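Local coordinates for Acarbose/maltose binding protein GacH (Streptomyces glaucescens, PDB 3K01), which serves as the solute receptor of an ABC transporter, binding acarbose and an acarbose homolog and probably maltose, at residues A70-G79 against W94-L104; L184-L193 against F376-L387. One frame throughout, in Å; residues are numbered along the deposited sequence.

Contact 1 (A70-G79 against W94-L104); sequences ANAKFKNAAG and WVADFASIGYL
Phe74 lays CD2 over the centre of the Phe98 ring, 3.7 Å from Phe98 CZ, with the two ring planes inclined at 48°. This is the tight side of two nearly parallel helices (19° between segment axes). CE2 of Phe74 meets CB of Tyr103, and Ala70 CB touches the far end of the Trp94 indole. A Schellman motif at Gly102 turns the chain so that Tyr103 faces Ala78, whose CB sits 3.5 Å from the Tyr103 ring centroid, a CH-pi contact. Asn71 forms the transition to the outer side: its CB lies over the six-membered ring of Trp94, and with CG anti to the backbone N (chi1 -174°) the amide swings across to Asp97, ND2 giving a nearly straight bond to OD2 at 3.0 Å. Toward solvent the contact turns polar. The extended chain of Lys75 passes the edge of Phe98 with CE in the ring plane, brushes Ile101 CD1 and ends in a salt bridge from NZ to Asp97 OD1 (2.8 Å). Tyr103 OH holds a water at 2.6 Å. Helix 67-79 links strands 58-64 and 87-91, which lie parallel to strand 28-34 between them, and both helices pack on strand 87-91, as in the alpha/beta lobe of a solute-binding protein.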
# COMPACT_ATOMS: atom_id res chain seq x y z
N ALA A 70 5.36 9.38 12.79
CA ALA A 70 6.76 9.21 12.34
C ALA A 70 7.16 10.23 11.27
O ALA A 70 8.31 10.72 11.28
CB ALA A 70 6.99 7.78 11.87
N ASN A 71 6.26 10.55 10.35
CA ASN A 71 6.60 11.49 9.28
C ASN A 71 6.99 12.85 9.84
O ASN A 71 8.05 13.39 9.52
CB ASN A 71 5.46 11.57 8.26
CG ASN A 71 5.79 12.42 7.04
OD1 ASN A 71 5.94 13.63 7.15
ND2 ASN A 71 5.87 11.81 5.87
N ALA A 72 6.14 13.40 10.71
CA ALA A 72 6.42 14.68 11.32
C ALA A 72 7.63 14.63 12.26
O ALA A 72 8.44 15.55 12.27
CB ALA A 72 5.19 15.19 12.07
N LYS A 73 7.78 13.55 13.01
CA LYS A 73 8.90 13.45 13.94
C LYS A 73 10.23 13.48 13.17
O LYS A 73 11.18 14.15 13.56
CB LYS A 73 8.78 12.17 14.76
CG LYS A 73 9.74 12.08 15.95
CD LYS A 73 9.71 10.70 16.58
CE LYS A 73 10.66 10.55 17.79
NZ LYS A 73 10.32 11.46 18.91
N PHE A 74 10.27 12.77 12.03
CA PHE A 74 11.49 12.70 11.25
C PHE A 74 11.79 14.05 10.61
O PHE A 74 12.92 14.55 10.67
CB PHE A 74 11.43 11.60 10.18
CG PHE A 74 12.64 11.55 9.30
CD1 PHE A 74 13.83 11.04 9.80
CD2 PHE A 74 12.60 12.04 8.00
CE1 PHE A 74 14.97 10.98 9.00
CE2 PHE A 74 13.74 11.99 7.19
CZ PHE A 74 14.93 11.47 7.70
N LYS A 75 10.76 14.67 10.04
CA LYS A 75 10.98 15.98 9.43
C LYS A 75 11.44 17.01 10.44
O LYS A 75 12.28 17.85 10.13
CB LYS A 75 9.71 16.45 8.71
CG LYS A 75 9.44 15.70 7.43
CD LYS A 75 8.21 16.30 6.73
CE LYS A 75 7.96 15.59 5.42
NZ LYS A 75 6.78 16.17 4.70
N ASN A 76 10.87 16.98 11.63
CA ASN A 76 11.25 17.94 12.66
C ASN A 76 12.68 17.75 13.14
O ASN A 76 13.40 18.73 13.35
CB ASN A 76 10.28 17.88 13.84
CG ASN A 76 8.90 18.39 13.48
OD1 ASN A 76 8.73 19.12 12.49
ND2 ASN A 76 7.90 17.99 14.25
N ALA A 77 13.09 16.50 13.32
CA ALA A 77 14.46 16.23 13.77
C ALA A 77 15.46 16.63 12.69
O ALA A 77 16.43 17.32 12.96
CB ALA A 77 14.63 14.76 14.12
N ALA A 78 15.20 16.22 11.45
CA ALA A 78 16.09 16.59 10.35
C ALA A 78 16.14 18.11 10.14
O ALA A 78 17.21 18.70 9.95
CB ALA A 78 15.68 15.89 9.06
N GLY A 79 14.98 18.74 10.19
CA GLY A 79 14.92 20.19 10.00
C GLY A 79 15.60 20.99 11.11
O GLY A 79 15.98 22.15 10.90
N TRP A 94 6.61 8.17 1.32
CA TRP A 94 7.48 9.04 2.12
C TRP A 94 8.87 9.14 1.51
O TRP A 94 9.59 10.08 1.85
CB TRP A 94 7.61 8.57 3.56
CG TRP A 94 6.36 8.59 4.38
CD1 TRP A 94 5.09 8.91 3.97
CD2 TRP A 94 6.27 8.17 5.74
NE1 TRP A 94 4.22 8.74 5.03
CE2 TRP A 94 4.92 8.29 6.13
CE3 TRP A 94 7.21 7.71 6.68
CZ2 TRP A 94 4.48 7.93 7.41
CZ3 TRP A 94 6.77 7.37 7.96
CH2 TRP A 94 5.41 7.50 8.31
N VAL A 95 9.28 8.20 0.66
CA VAL A 95 10.60 8.31 0.04
C VAL A 95 10.70 9.62 -0.73
O VAL A 95 11.63 10.40 -0.47
CB VAL A 95 10.90 7.11 -0.85
CG1 VAL A 95 12.27 7.28 -1.53
CG2 VAL A 95 10.88 5.83 -0.03
N ALA A 96 9.78 9.88 -1.64
CA ALA A 96 9.83 11.12 -2.41
C ALA A 96 9.55 12.33 -1.52
O ALA A 96 10.14 13.39 -1.72
CB ALA A 96 8.86 11.08 -3.55
N ASP A 97 8.68 12.17 -0.53
CA ASP A 97 8.37 13.25 0.42
C ASP A 97 9.69 13.69 1.08
O ASP A 97 10.11 14.86 0.97
CB ASP A 97 7.34 12.72 1.45
CG ASP A 97 6.82 13.76 2.40
OD1 ASP A 97 7.11 14.96 2.21
OD2 ASP A 97 6.10 13.33 3.33
N PHE A 98 10.38 12.77 1.74
CA PHE A 98 11.61 13.13 2.47
C PHE A 98 12.73 13.50 1.50
O PHE A 98 13.51 14.42 1.80
CB PHE A 98 12.07 11.96 3.32
CG PHE A 98 11.13 11.56 4.44
CD1 PHE A 98 10.21 12.43 5.02
CD2 PHE A 98 11.24 10.28 4.95
CE1 PHE A 98 9.38 11.98 6.07
CE2 PHE A 98 10.43 9.83 5.99
CZ PHE A 98 9.49 10.69 6.54
N ALA A 99 12.87 12.81 0.38
CA ALA A 99 13.98 13.12 -0.54
C ALA A 99 13.80 14.50 -1.15
O ALA A 99 14.80 15.22 -1.39
CB ALA A 99 14.12 12.07 -1.61
N SER A 100 12.55 14.88 -1.44
CA SER A 100 12.27 16.15 -2.08
C SER A 100 12.65 17.34 -1.23
O SER A 100 12.76 18.45 -1.78
CB SER A 100 10.79 16.27 -2.45
OG SER A 100 10.01 16.46 -1.28
N ILE A 101 12.81 17.13 0.08
CA ILE A 101 13.23 18.21 1.00
C ILE A 101 14.63 17.97 1.57
O ILE A 101 15.03 18.59 2.55
CB ILE A 101 12.19 18.51 2.08
CG1 ILE A 101 11.87 17.27 2.91
CG2 ILE A 101 10.92 19.07 1.42
CD1 ILE A 101 10.87 17.53 4.03
N GLY A 102 15.38 17.11 0.89
CA GLY A 102 16.82 17.02 1.14
C GLY A 102 17.20 16.16 2.33
O GLY A 102 18.35 16.20 2.81
N TYR A 103 16.28 15.35 2.87
CA TYR A 103 16.58 14.62 4.10
C TYR A 103 17.08 13.18 3.96
O TYR A 103 17.41 12.55 4.98
CB TYR A 103 15.36 14.62 5.02
CG TYR A 103 14.92 15.96 5.55
CD1 TYR A 103 15.81 17.02 5.68
CD2 TYR A 103 13.62 16.13 5.98
CE1 TYR A 103 15.34 18.27 6.20
CE2 TYR A 103 13.16 17.33 6.49
CZ TYR A 103 14.03 18.38 6.60
OH TYR A 103 13.59 19.59 7.11
N LEU A 104 17.15 12.68 2.72
CA LEU A 104 17.62 11.31 2.49
C LEU A 104 18.94 11.25 1.76
O LEU A 104 19.15 11.98 0.79
CB LEU A 104 16.56 10.46 1.78
CG LEU A 104 15.19 10.36 2.46
CD1 LEU A 104 14.30 9.37 1.70
CD2 LEU A 104 15.32 9.96 3.92
O HOH W 1 11.08 19.96 7.85

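Contact 2 (L184-L193 against F376-L387); sequences LRGDDPYWFL and FEPIRLQMANVL
Pro189, in a loop shaped by an Asx turn and a short 3-10 segment, is pressed against the first turns of helix 376-387; the loop follows strand 180-183 in the second lobe of this two-lobed solute-binding fold. Apolar packing carries most of the contact. Pro189 CB comes within 3.3 Å of the Phe376 carbonyl O, and CG lies against Phe376 CB; the proline ring also touches Ile379 CG2 and Arg380 CB. Phe376 reaches past the proline with its CE1 at the edge of the Tyr190 ring, 3.8 Å from Tyr190 CD1, and Leu193 CD1 meets the edge of the Phe376 ring. Deeper in, Ile379 CG2 packs 3.6 Å from Phe192 CD2. Met383 runs past Phe192 in the opposite direction: SD lies 3.9 Å from Phe192 CB and 5.3 Å from the Phe192 ring centroid, an oblique Met-aromatic contact, and the bend at its last torsion (chi3 39°) carries CE to Pro189 CA. Tyr222 of helix 216-230 stacks on Phe192. Leu387 CD1 rests on Gly186 CA.

Charged groups pair within each segment. Arg380 grips Glu377 side-on through NE and NH2, which holds the guanidinium in one orientation while NH1 reaches a water. Arg185 NE bonds Asp187 OD1. Asp188 OD1 closes the Asx turn onto Tyr190 N.

Two waters bridge the segments. One accepts from Arg380 NH1 and donates to Asp187 O; the other joins the two backbones, donating to Gly186 O and to Arg380 O, 2.8 Å from each.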
# COMPACT_ATOMS: atom_id res chain seq x y z
N LEU A 184 -18.81 -0.84 -1.28
CA LEU A 184 -17.88 0.03 -1.99
C LEU A 184 -17.50 1.12 -1.01
O LEU A 184 -18.36 1.90 -0.57
CB LEU A 184 -18.58 0.59 -3.24
CG LEU A 184 -17.70 1.51 -4.11
CD1 LEU A 184 -18.07 1.36 -5.55
CD2 LEU A 184 -17.83 2.97 -3.71
N ARG A 185 -16.23 1.17 -0.63
CA ARG A 185 -15.78 2.18 0.32
C ARG A 185 -15.84 3.55 -0.33
O ARG A 185 -15.14 3.79 -1.32
CB ARG A 185 -14.35 1.87 0.78
CG ARG A 185 -13.70 2.92 1.66
CD ARG A 185 -14.02 2.61 3.08
NE ARG A 185 -13.38 3.49 4.09
CZ ARG A 185 -12.18 3.33 4.63
NH1 ARG A 185 -11.39 2.32 4.27
NH2 ARG A 185 -11.77 4.18 5.57
N GLY A 186 -16.64 4.45 0.23
CA GLY A 186 -16.88 5.73 -0.44
C GLY A 186 -16.21 6.93 0.17
O GLY A 186 -16.34 8.01 -0.38
N ASP A 187 -15.55 6.76 1.32
CA ASP A 187 -15.09 7.92 2.08
C ASP A 187 -13.58 7.96 2.19
O ASP A 187 -13.05 8.77 2.97
CB ASP A 187 -15.70 7.95 3.50
CG ASP A 187 -15.21 6.81 4.38
OD1 ASP A 187 -14.85 5.75 3.84
OD2 ASP A 187 -15.21 6.96 5.64
N ASP A 188 -12.87 7.09 1.47
CA ASP A 188 -11.41 7.06 1.56
C ASP A 188 -10.86 6.93 0.13
O ASP A 188 -11.19 5.98 -0.58
CB ASP A 188 -10.92 5.91 2.45
CG ASP A 188 -9.43 5.96 2.67
OD1 ASP A 188 -8.68 6.04 1.68
OD2 ASP A 188 -9.02 5.94 3.86
N PRO A 189 -10.02 7.89 -0.30
CA PRO A 189 -9.65 7.98 -1.71
C PRO A 189 -8.75 6.83 -2.16
O PRO A 189 -8.69 6.57 -3.35
CB PRO A 189 -8.89 9.32 -1.77
CG PRO A 189 -8.37 9.51 -0.42
CD PRO A 189 -9.40 8.95 0.51
N TYR A 190 -8.09 6.14 -1.23
CA TYR A 190 -7.24 5.02 -1.65
C TYR A 190 -8.09 3.94 -2.35
O TYR A 190 -7.62 3.27 -3.26
CB TYR A 190 -6.55 4.47 -0.42
CG TYR A 190 -5.34 3.60 -0.67
CD1 TYR A 190 -4.21 4.11 -1.32
CD2 TYR A 190 -5.30 2.30 -0.20
CE1 TYR A 190 -3.08 3.36 -1.48
CE2 TYR A 190 -4.16 1.51 -0.40
CZ TYR A 190 -3.06 2.09 -1.00
OH TYR A 190 -1.92 1.33 -1.21
N TRP A 191 -9.36 3.83 -1.93
CA TRP A 191 -10.28 2.87 -2.51
C TRP A 191 -10.86 3.28 -3.85
O TRP A 191 -11.53 2.47 -4.49
CB TRP A 191 -11.41 2.55 -1.52
CG TRP A 191 -11.04 1.46 -0.48
CD1 TRP A 191 -11.51 0.17 -0.48
CD2 TRP A 191 -10.19 1.57 0.67
NE1 TRP A 191 -10.99 -0.52 0.59
CE2 TRP A 191 -10.17 0.30 1.31
CE3 TRP A 191 -9.42 2.61 1.22
CZ2 TRP A 191 -9.42 0.05 2.47
CZ3 TRP A 191 -8.67 2.36 2.37
CH2 TRP A 191 -8.67 1.10 2.98
N PHE A 192 -10.61 4.51 -4.29
CA PHE A 192 -10.96 4.87 -5.65
C PHE A 192 -9.99 4.28 -6.67
O PHE A 192 -10.35 4.03 -7.82
CB PHE A 192 -11.01 6.40 -5.77
CG PHE A 192 -11.36 6.91 -7.13
CD1 PHE A 192 -12.64 6.73 -7.63
CD2 PHE A 192 -10.42 7.58 -7.90
CE1 PHE A 192 -12.99 7.25 -8.90
CE2 PHE A 192 -10.78 8.10 -9.18
CZ PHE A 192 -12.05 7.93 -9.66
N LEU A 193 -8.73 4.13 -6.25
CA LEU A 193 -7.69 3.84 -7.20
C LEU A 193 -7.89 2.54 -8.00
O LEU A 193 -7.63 2.53 -9.20
CB LEU A 193 -6.30 3.93 -6.54
CG LEU A 193 -5.96 5.33 -5.99
CD1 LEU A 193 -4.62 5.29 -5.27
CD2 LEU A 193 -5.88 6.35 -7.12
N PHE A 376 -4.37 12.73 -2.90
CA PHE A 376 -5.52 11.96 -2.41
C PHE A 376 -6.71 12.84 -2.04
O PHE A 376 -7.85 12.46 -2.29
CB PHE A 376 -5.10 11.08 -1.23
CG PHE A 376 -4.32 9.87 -1.65
CD1 PHE A 376 -4.96 8.80 -2.27
CD2 PHE A 376 -2.96 9.81 -1.42
CE1 PHE A 376 -4.25 7.67 -2.66
CE2 PHE A 376 -2.22 8.69 -1.82
CZ PHE A 376 -2.87 7.62 -2.44
N GLU A 377 -6.47 14.01 -1.46
CA GLU A 377 -7.59 14.81 -0.97
C GLU A 377 -8.58 15.22 -2.08
O GLU A 377 -9.78 15.13 -1.86
CB GLU A 377 -7.10 16.00 -0.13
CG GLU A 377 -8.23 16.93 0.27
CD GLU A 377 -9.14 16.34 1.35
OE1 GLU A 377 -9.02 15.17 1.75
OE2 GLU A 377 -10.04 17.06 1.81
N PRO A 378 -8.10 15.66 -3.26
CA PRO A 378 -9.07 15.99 -4.30
C PRO A 378 -9.93 14.81 -4.71
O PRO A 378 -11.13 14.95 -4.95
CB PRO A 378 -8.21 16.52 -5.45
CG PRO A 378 -6.96 17.05 -4.74
CD PRO A 378 -6.72 16.01 -3.66
N ILE A 379 -9.34 13.62 -4.77
CA ILE A 379 -10.12 12.42 -5.05
C ILE A 379 -11.15 12.18 -3.95
O ILE A 379 -12.30 11.85 -4.24
CB ILE A 379 -9.22 11.19 -5.17
CG1 ILE A 379 -8.31 11.32 -6.39
CG2 ILE A 379 -10.05 9.88 -5.22
CD1 ILE A 379 -7.28 10.18 -6.49
N ARG A 380 -10.75 12.32 -2.69
CA ARG A 380 -11.69 12.06 -1.61
C ARG A 380 -12.92 12.96 -1.76
O ARG A 380 -14.06 12.49 -1.70
CB ARG A 380 -11.07 12.32 -0.25
CG ARG A 380 -12.04 11.97 0.89
CD ARG A 380 -11.61 12.59 2.20
NE ARG A 380 -11.65 14.06 2.10
CZ ARG A 380 -12.77 14.79 2.11
NH1 ARG A 380 -13.97 14.22 2.27
NH2 ARG A 380 -12.68 16.10 1.94
N LEU A 381 -12.68 14.25 -1.97
CA LEU A 381 -13.78 15.20 -2.06
C LEU A 381 -14.69 14.91 -3.26
O LEU A 381 -15.94 14.86 -3.12
CB LEU A 381 -13.20 16.60 -2.18
CG LEU A 381 -14.24 17.71 -2.28
CD1 LEU A 381 -15.20 17.72 -1.08
CD2 LEU A 381 -13.53 19.03 -2.43
N GLN A 382 -14.08 14.71 -4.43
CA GLN A 382 -14.84 14.49 -5.62
C GLN A 382 -15.55 13.15 -5.63
O GLN A 382 -16.72 13.06 -6.07
CB GLN A 382 -14.01 14.68 -6.89
CG GLN A 382 -13.36 16.09 -7.04
CD GLN A 382 -14.35 17.21 -6.83
OE1 GLN A 382 -15.45 17.16 -7.38
NE2 GLN A 382 -13.97 18.22 -6.07
N MET A 383 -14.91 12.09 -5.13
CA MET A 383 -15.61 10.81 -5.07
C MET A 383 -16.82 10.90 -4.13
O MET A 383 -17.87 10.33 -4.45
CB MET A 383 -14.69 9.66 -4.66
CG MET A 383 -15.47 8.35 -4.30
SD MET A 383 -14.39 6.97 -3.89
CE MET A 383 -13.24 8.07 -2.98
N ALA A 384 -16.68 11.59 -3.01
CA ALA A 384 -17.81 11.77 -2.10
C ALA A 384 -18.95 12.49 -2.80
O ALA A 384 -20.12 12.10 -2.68
CB ALA A 384 -17.38 12.52 -0.85
N ASN A 385 -18.62 13.53 -3.55
CA ASN A 385 -19.64 14.33 -4.19
C ASN A 385 -20.29 13.61 -5.36
O ASN A 385 -21.45 13.89 -5.67
CB ASN A 385 -19.06 15.70 -4.56
CG ASN A 385 -18.73 16.54 -3.33
OD1 ASN A 385 -19.02 16.16 -2.18
ND2 ASN A 385 -18.11 17.68 -3.57
N VAL A 386 -19.56 12.71 -6.02
CA VAL A 386 -20.16 11.86 -7.03
C VAL A 386 -21.14 10.89 -6.35
O VAL A 386 -22.28 10.72 -6.80
CB VAL A 386 -19.08 11.08 -7.82
CG1 VAL A 386 -19.68 9.91 -8.62
CG2 VAL A 386 -18.33 12.04 -8.73
N LEU A 387 -20.70 10.23 -5.28
CA LEU A 387 -21.53 9.20 -4.65
C LEU A 387 -22.80 9.78 -4.04
O LEU A 387 -23.84 9.12 -4.05
CB LEU A 387 -20.73 8.39 -3.63
CG LEU A 387 -19.69 7.47 -4.26
CD1 LEU A 387 -18.79 6.92 -3.14
CD2 LEU A 387 -20.32 6.34 -5.07
O HOH W 2 -14.55 10.21 -0.12
O HOH W 3 -14.88 11.46 2.42

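Contacts 1 and 2 lie in different lobes, their centres about 27 Å apart and their nearest atoms about 9 Å apart, so they do not touch. They follow one another along the chain, but the fold links them. The chain between strand 363-364 and helix 376-387 passes both: Ala370 meets Ser100 of contact 1, and Arg366 meets Tyr190 and Phe376 of contact 2. Strand 132-148 offers Tyr134 to Val95 and Leu104, and pairs with strand 254-259, where Val258 O accepts from Trp191 NE1. Both contacts are made by protein atoms and water; as in this family, the sugar is expected in the cleft between the lobes that carry them.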